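Local coordinates for adenosine 5'-monophosphoramidase (Candida albicans, PDB 6IQ1) that probably hydrolyses adenosine 5'-monophosphoramidates to AMP and the corresponding amine, working as a homodimer of the histidine triad nucleotide-binding family, at the interface of chains A and B. Sequence-based numbering; all coordinates share one arbitrary frame. Chains: chain A/B, Adenosine 5'-monophosphoramidase.

The interface of chains A and B. Residues chain A 58, 61-62; chain B 62, 65-66.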
ATOM      1  N   ASP A  58      10.422 -11.336  -4.555  1.00 31.30           N
ATOM      2  CA  ASP A  58       9.181 -11.771  -3.916  1.00 29.13           C
ATOM      3  C   ASP A  58       9.376 -12.092  -2.441  1.00 31.05           C
ATOM      4  O   ASP A  58       8.525 -11.748  -1.611  1.00 31.43           O
ATOM      5  CB  ASP A  58       8.608 -12.989  -4.636  1.00 31.14           C
ATOM      6  CG  ASP A  58       8.052 -12.641  -5.996  1.00 36.04           C
ATOM      7  OD1 ASP A  58       7.792 -11.442  -6.232  1.00 36.50           O
ATOM      8  OD2 ASP A  58       7.907 -13.560  -6.835  1.00 40.97           O
ATOM      9  N   LEU A  61       9.075  -9.082  -0.613  1.00 29.30           N
ATOM     10  CA  LEU A  61       7.746  -8.486  -0.681  1.00 25.90           C
ATOM     11  C   LEU A  61       6.770  -9.187   0.249  1.00 27.06           C
ATOM     12  O   LEU A  61       5.884  -8.541   0.817  1.00 25.50           O
ATOM     13  CB  LEU A  61       7.226  -8.512  -2.116  1.00 24.97           C
ATOM     14  CG  LEU A  61       7.856  -7.472  -3.043  1.00 28.48           C
ATOM     15  CD1 LEU A  61       7.106  -7.464  -4.346  1.00 27.17           C
ATOM     16  CD2 LEU A  61       7.877  -6.061  -2.417  1.00 24.02           C
ATOM     17  N   SER A  62       6.912 -10.507   0.425  1.00 31.01           N
ATOM     18  CA  SER A  62       6.015 -11.237   1.323  1.00 28.10           C
ATOM     19  C   SER A  62       6.169 -10.787   2.768  1.00 28.46           C
ATOM     20  O   SER A  62       5.249 -10.955   3.574  1.00 30.44           O
ATOM     21  CB  SER A  62       6.284 -12.738   1.250  1.00 28.68           C
ATOM     22  OG  SER A  62       6.558 -13.148  -0.071  1.00 39.40           O
TER
ATOM     23  N   SER B  62       1.083 -12.074   2.983  1.00 32.57           N
ATOM     24  CA  SER B  62       2.355 -12.372   2.333  1.00 29.32           C
ATOM     25  C   SER B  62       2.201 -12.524   0.828  1.00 31.56           C
ATOM     26  O   SER B  62       3.157 -12.289   0.080  1.00 28.50           O
ATOM     27  CB  SER B  62       2.961 -13.645   2.917  1.00 31.72           C
ATOM     28  OG  SER B  62       3.522 -13.381   4.188  1.00 41.09           O
ATOM     29  N   LEU B  65       1.540  -8.526  -2.103  1.00 25.30           N
ATOM     30  CA  LEU B  65       2.521  -7.743  -2.853  1.00 27.10           C
ATOM     31  C   LEU B  65       3.211  -8.517  -3.988  1.00 27.82           C
ATOM     32  O   LEU B  65       3.489  -7.894  -5.030  1.00 24.30           O
ATOM     33  CB  LEU B  65       3.549  -7.144  -1.879  1.00 24.62           C
ATOM     34  CG  LEU B  65       2.917  -6.138  -0.912  1.00 23.92           C
ATOM     35  CD1 LEU B  65       3.952  -5.579   0.045  1.00 20.25           C
ATOM     36  CD2 LEU B  65       2.177  -5.022  -1.675  1.00 19.38           C
ATOM     37  N   PRO B  66       3.511  -9.818  -3.878  1.00 28.15           N
ATOM     38  CA  PRO B  66       3.978 -10.524  -5.081  1.00 29.88           C
ATOM     39  C   PRO B  66       2.949 -10.534  -6.204  1.00 29.72           C
ATOM     40  O   PRO B  66       3.325 -10.446  -7.382  1.00 29.11           O
ATOM     41  CB  PRO B  66       4.287 -11.928  -4.556  1.00 25.63           C
ATOM     42  CG  PRO B  66       4.709 -11.683  -3.165  1.00 25.62           C
ATOM     43  CD  PRO B  66       3.764 -10.621  -2.667  1.00 26.63           C
TER
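The pyrrolidine ring of B:Pro66 turns one broad face toward chain A. A:Leu61 CB sits over that face on its CD side, 4.1 Å from B:Pro66 CD, while the carboxylate of A:Asp58 lies on the same side of the ring but beyond its CA-CB rim. The carboxylate is moderately inclined to the ring and shifted past it: B:Pro66 CB stands above the flat of the acid group, 3.9 Å from A:Asp58 OD1, in van der Waals contact. At the ring's outer edge, CG meets the hydroxyl OG of A:Ser62.

Beside the proline, the leucines mesh in two ways. A:Leu61 CB meets B:Leu65 CB at 3.9 Å. Each residue also offers a methyl to the other's backbone carbonyl, B:Leu65 CD1 lying 3.6 Å from A:Leu61 O and A:Leu61 CD1 approaching B:Leu65 O.

The serine pair illustrates how a symmetric interface can be locally uneven. B:Ser62 OG, placed beside its own backbone N (chi1 -76°), donates to the carbonyl A:Ser62 O at 3.0 Å, approaching 33° away from the carbonyl plane. Its counterpart has a smaller chi1, -39°, and bonds within its own helix: A:Ser62 OG donates to A:Asp58 O at 2.9 Å, from above the carbonyl plane. The two CB atoms nevertheless pack side by side.

The patch is centred about 13 Å from A:His106, the nucleophilic histidine of the histidine triad. The small serines probably allow the backbones to come close, with proline and leucine filling in alongside. All six residues belong to the first half of helix 58-74, which packs against its copy across the two-fold axis of the HIT-fold homodimer.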